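Local coordinates for protein decaprenyl diphosphate synthase (Rhodobacter capsulatus, PDB 3MZV) that probably lengthens farnesyl diphosphate by magnesium-dependent addition of isopentenyl diphosphate units, giving the long all-trans prenyl diphosphate that supplies quinone side chains, at residues L165-T168 with E169-L173; R243-M247 with P248-A252. One frame throughout, in Å; residues are numbered along the deposited sequence.

Contact 1. Residues L165-T168 with E169-L173; sequences LATT and EDIYL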
loop_
_atom_site.group_PDB
_atom_site.type_symbol
_atom_site.label_atom_id
_atom_site.label_comp_id
_atom_site.label_asym_id
_atom_site.label_seq_id
_atom_site.Cartn_x
_atom_site.Cartn_y
_atom_site.Cartn_z
ATOM N N LEU B 165 -25.822 14.499 -1.783
ATOM C CA LEU B 165 -26.962 14.470 -0.891
ATOM C C LEU B 165 -27.838 13.219 -1.019
ATOM O O LEU B 165 -28.750 13.010 -0.207
ATOM C CB LEU B 165 -27.833 15.743 -1.081
ATOM C CG LEU B 165 -27.214 17.122 -0.799
ATOM C CD1 LEU B 165 -28.260 18.256 -0.993
ATOM C CD2 LEU B 165 -26.580 17.198 0.590
ATOM N N ALA B 166 -27.599 12.413 -2.058
ATOM C CA ALA B 166 -28.247 11.126 -2.221
ATOM C C ALA B 166 -27.692 10.044 -1.296
ATOM O O ALA B 166 -28.330 8.999 -1.124
ATOM C CB ALA B 166 -28.123 10.641 -3.733
ATOM N N THR B 167 -26.527 10.265 -0.704
ATOM C CA THR B 167 -25.961 9.298 0.268
ATOM C C THR B 167 -26.954 8.923 1.388
ATOM O O THR B 167 -27.481 9.766 2.117
ATOM C CB THR B 167 -24.667 9.822 0.881
ATOM O OG1 THR B 167 -23.748 10.165 -0.145
ATOM C CG2 THR B 167 -23.976 8.784 1.826
ATOM N N THR B 168 -27.174 7.635 1.530
ATOM C CA THR B 168 -28.134 7.070 2.470
ATOM C C THR B 168 -27.408 6.594 3.710
ATOM O O THR B 168 -26.188 6.433 3.689
ATOM C CB THR B 168 -28.765 5.838 1.838
ATOM O OG1 THR B 168 -27.708 4.913 1.510
ATOM C CG2 THR B 168 -29.545 6.236 0.597
ATOM N N GLU B 169 -28.163 6.308 4.765
ATOM C CA GLU B 169 -27.579 5.693 5.980
ATOM C C GLU B 169 -26.876 4.354 5.672
ATOM O O GLU B 169 -25.859 4.042 6.258
ATOM C CB GLU B 169 -28.658 5.502 7.057
ATOM C CG GLU B 169 -29.235 6.840 7.599
ATOM C CD GLU B 169 -30.048 6.705 8.899
ATOM O OE1 GLU B 169 -29.823 5.759 9.666
ATOM O OE2 GLU B 169 -30.896 7.579 9.177
ATOM N N ASP B 170 -27.425 3.572 4.749
ATOM C CA ASP B 170 -26.835 2.296 4.358
ATOM C C ASP B 170 -25.456 2.525 3.742
ATOM O O ASP B 170 -24.498 1.843 4.100
ATOM C CB ASP B 170 -27.759 1.544 3.374
ATOM C CG ASP B 170 -29.010 0.899 4.075
ATOM O OD1 ASP B 170 -29.193 1.029 5.314
ATOM O OD2 ASP B 170 -29.841 0.283 3.376
ATOM N N ILE B 171 -25.333 3.529 2.873
ATOM C CA ILE B 171 -24.032 3.866 2.275
ATOM C C ILE B 171 -23.058 4.324 3.318
ATOM O O ILE B 171 -21.877 3.925 3.298
ATOM C CB ILE B 171 -24.174 4.885 1.114
ATOM C CG1 ILE B 171 -24.919 4.195 -0.021
ATOM C CG2 ILE B 171 -22.798 5.451 0.663
ATOM C CD1 ILE B 171 -25.432 5.098 -1.141
ATOM N N TYR B 172 -23.534 5.164 4.248
ATOM C CA TYR B 172 -22.692 5.654 5.315
ATOM C C TYR B 172 -22.147 4.493 6.151
ATOM O O TYR B 172 -20.978 4.523 6.518
ATOM C CB TYR B 172 -23.434 6.672 6.196
ATOM C CG TYR B 172 -22.764 7.000 7.529
ATOM C CD1 TYR B 172 -21.677 7.820 7.586
ATOM C CD2 TYR B 172 -23.241 6.455 8.721
ATOM C CE1 TYR B 172 -21.067 8.121 8.774
ATOM C CE2 TYR B 172 -22.639 6.772 9.960
ATOM C CZ TYR B 172 -21.548 7.579 9.971
ATOM O OH TYR B 172 -20.909 7.901 11.183
ATOM N N LEU B 173 -23.013 3.534 6.489
ATOM C CA LEU B 173 -22.615 2.357 7.268
ATOM C C LEU B 173 -21.541 1.542 6.506
ATOM O O LEU B 173 -20.597 1.068 7.090
ATOM C CB LEU B 173 -23.816 1.473 7.590
ATOM C CG LEU B 173 -23.418 0.220 8.366
ATOM C CD1 LEU B 173 -22.700 0.601 9.705
ATOM C CD2 LEU B 173 -24.631 -0.678 8.627
#

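Contact 2. Residues R243-M247 with P248-A252; sequences RKLTM and PVIKA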
loop_
_atom_site.group_PDB
_atom_site.type_symbol
_atom_site.label_atom_id
_atom_site.label_comp_id
_atom_site.label_asym_id
_atom_site.label_seq_id
_atom_site.Cartn_x
_atom_site.Cartn_y
_atom_site.Cartn_z
ATOM N N ARG B 243 -17.240 18.332 3.466
ATOM C CA ARG B 243 -18.500 18.018 2.823
ATOM C C ARG B 243 -18.788 16.535 2.829
ATOM O O ARG B 243 -19.447 15.997 1.921
ATOM C CB ARG B 243 -18.564 18.641 1.438
ATOM C CG ARG B 243 -18.292 20.143 1.514
ATOM C CD ARG B 243 -17.600 20.716 0.293
ATOM N NE ARG B 243 -18.391 20.525 -0.920
ATOM C CZ ARG B 243 -17.975 20.840 -2.140
ATOM N NH1 ARG B 243 -18.768 20.620 -3.178
ATOM N NH2 ARG B 243 -16.768 21.366 -2.320
ATOM N N LYS B 244 -18.332 15.868 3.890
ATOM C CA LYS B 244 -18.618 14.446 4.067
ATOM C C LYS B 244 -20.074 14.217 4.441
ATOM O O LYS B 244 -20.655 14.991 5.182
ATOM C CB LYS B 244 -17.686 13.806 5.121
ATOM C CG LYS B 244 -16.249 13.693 4.643
ATOM C CD LYS B 244 -15.305 13.103 5.706
ATOM C CE LYS B 244 -13.857 13.045 5.126
ATOM N NZ LYS B 244 -12.876 12.463 6.103
ATOM N N LEU B 245 -20.671 13.159 3.896
ATOM C CA LEU B 245 -22.032 12.771 4.269
ATOM C C LEU B 245 -21.935 11.756 5.410
ATOM O O LEU B 245 -21.745 10.543 5.163
ATOM C CB LEU B 245 -22.808 12.207 3.082
ATOM C CG LEU B 245 -23.518 13.287 2.253
ATOM C CD1 LEU B 245 -24.653 13.938 3.115
ATOM C CD2 LEU B 245 -22.548 14.355 1.730
ATOM N N THR B 246 -21.988 12.286 6.649
ATOM C CA THR B 246 -22.014 11.454 7.855
ATOM C C THR B 246 -23.413 11.449 8.450
ATOM O O THR B 246 -24.216 12.328 8.132
ATOM C CB THR B 246 -20.956 11.944 8.880
ATOM O OG1 THR B 246 -21.224 13.272 9.313
ATOM C CG2 THR B 246 -19.511 11.872 8.271
ATOM N N MET B 247 -23.670 10.513 9.352
ATOM C CA MET B 247 -25.003 10.310 9.910
ATOM C C MET B 247 -25.771 11.603 10.292
ATOM O O MET B 247 -26.928 11.731 9.910
ATOM C CB MET B 247 -24.976 9.312 11.081
ATOM C CG MET B 247 -26.285 8.797 11.475
ATOM S SD MET B 247 -26.246 7.437 12.768
ATOM C CE MET B 247 -26.340 6.009 11.627
ATOM N N PRO B 248 -25.155 12.535 11.050
ATOM C CA PRO B 248 -25.954 13.684 11.527
ATOM C C PRO B 248 -26.391 14.569 10.352
ATOM O O PRO B 248 -27.434 15.202 10.388
ATOM C CB PRO B 248 -24.989 14.451 12.420
ATOM C CG PRO B 248 -23.769 13.626 12.491
ATOM C CD PRO B 248 -23.817 12.497 11.660
ATOM N N VAL B 249 -25.582 14.605 9.292
ATOM C CA VAL B 249 -25.981 15.324 8.080
ATOM C C VAL B 249 -27.013 14.570 7.315
ATOM O O VAL B 249 -28.017 15.137 6.935
ATOM C CB VAL B 249 -24.794 15.624 7.153
ATOM C CG1 VAL B 249 -25.252 16.387 5.866
ATOM C CG2 VAL B 249 -23.711 16.389 7.908
ATOM N N ILE B 250 -26.759 13.282 7.034
ATOM C CA ILE B 250 -27.717 12.468 6.255
ATOM C C ILE B 250 -29.139 12.532 6.868
ATOM O O ILE B 250 -30.135 12.686 6.168
ATOM C CB ILE B 250 -27.245 11.000 6.222
ATOM C CG1 ILE B 250 -25.965 10.886 5.413
ATOM C CG2 ILE B 250 -28.346 10.084 5.690
ATOM C CD1 ILE B 250 -25.195 9.533 5.706
ATOM N N LYS B 251 -29.209 12.363 8.179
ATOM C CA LYS B 251 -30.506 12.382 8.871
ATOM C C LYS B 251 -31.185 13.753 8.751
ATOM O O LYS B 251 -32.380 13.821 8.598
ATOM C CB LYS B 251 -30.346 12.019 10.336
ATOM C CG LYS B 251 -30.108 10.541 10.586
ATOM C CD LYS B 251 -30.047 10.240 12.076
ATOM C CE LYS B 251 -29.798 8.749 12.388
ATOM N NZ LYS B 251 -30.942 7.902 11.961
ATOM N N ALA B 252 -30.431 14.844 8.790
ATOM C CA ALA B 252 -31.039 16.186 8.698
ATOM C C ALA B 252 -31.498 16.421 7.238
ATOM O O ALA B 252 -32.573 16.970 6.997
ATOM C CB ALA B 252 -30.042 17.255 9.193
#

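Contact 1. Residues L165-T168 with E169-L173
Thr-168, the N-cap residue, begins helix 169-194 with its backbone as well as its side chain, its O accepting the first i to i+4 bond from Tyr-172 N at 3.0 Å, in the carbonyl plane and fairly straight (162°). OG1 sits between the backbone N and the carbonyl carbon (chi1 58°), which turns it over the first turn to take the N-H of Ile-171 at 3.1 Å. The side chain of Ile-171 lies obliquely across that of the threonine: Thr-168 OG1 is 3.3 Å from Ile-171 CG1, so aliphatic carbon borders the capping oxygen. The other branch of the isoleucine faces the preceding residue, where Thr-167 CG2 meets Ile-171 CG2 at 3.7 Å, the two side chains crossing at about a right angle. Thr-167 OG1 is hydrogen-bonded to the carbonyl oxygens of Ala-161, the last residue of helix 138-161, and of Asn-164 in the loop that follows. Cutting Ile-171 back to an alanine would probably thin the carbon cover beside Thr-168 OG1 and take away the branch that Thr-167 CG2 packs on. The threonine hydroxyl thus serves a first-turn N-H for which the helix has no i-4 carbonyl of its own.

Contact 2. Residues R243-M247 with P248-A252
The pyrrolidine ring of Pro-248 is met at its CD atom, where Thr-246 OG1 comes within 3.6 Å and Met-247 CB within 3.4 Å, the latter a short distance that goes with the peptide link between the two residues. Thr-246 OG1 lies between backbone N and carbonyl carbon (chi1 62°), as a capping hydroxyl would, yet makes no capping bond. The flat peptide carbonyl of Thr-246 takes the regular helical bond from Ile-250 N at 2.9 Å, the donor tilted 22° from the carbonyl plane, and a weak one from Val-249 N; Ile-250 CG1 packs against the same oxygen at 3.5 Å. This is the N-terminal turn of helix 247-254, with Thr-246 at the N-cap and a proline in the first turn, where the absent N-H costs no helical bond. Ahead of the cap, the side chains of Leu-245 and Val-249 cross at about a right angle, CD1 of the leucine 3.7 Å from CG1 of the valine. Leu-245 CD1 also touches Ile-250 CG1 at 4.0 Å. Met-247 and Lys-251 run side by side in the same direction, Met-247 CG lying 3.6 Å from Lys-251 CE. The lysine bends at its last torsion (chi4 -66°) toward Glu-169, while Thr-294 and Ala-297 of helix 290-308 touch the methionine.

Following the chain from the N terminus, contact 1 comes first, where the loop after helix 138-161 turns into helix 169-194; contact 2 repeats the event where the loop after helix 238-241 enters helix 247-254. Each joins adjoining segments and closes only its own helical turn, so the two stand in series, neither nested nor crossed. In space their centres are about 8 Å apart. The helix starts meet directly: Glu-169 OE2 and Lys-251 NZ form a 2.8 Å salt bridge, and Tyr-172 CB packs on Ile-250 CD1 at 3.4 Å. The tyrosine hydroxyl bonds to Asp-221, bringing helix 199-224 into the same corner of this largely helical fold.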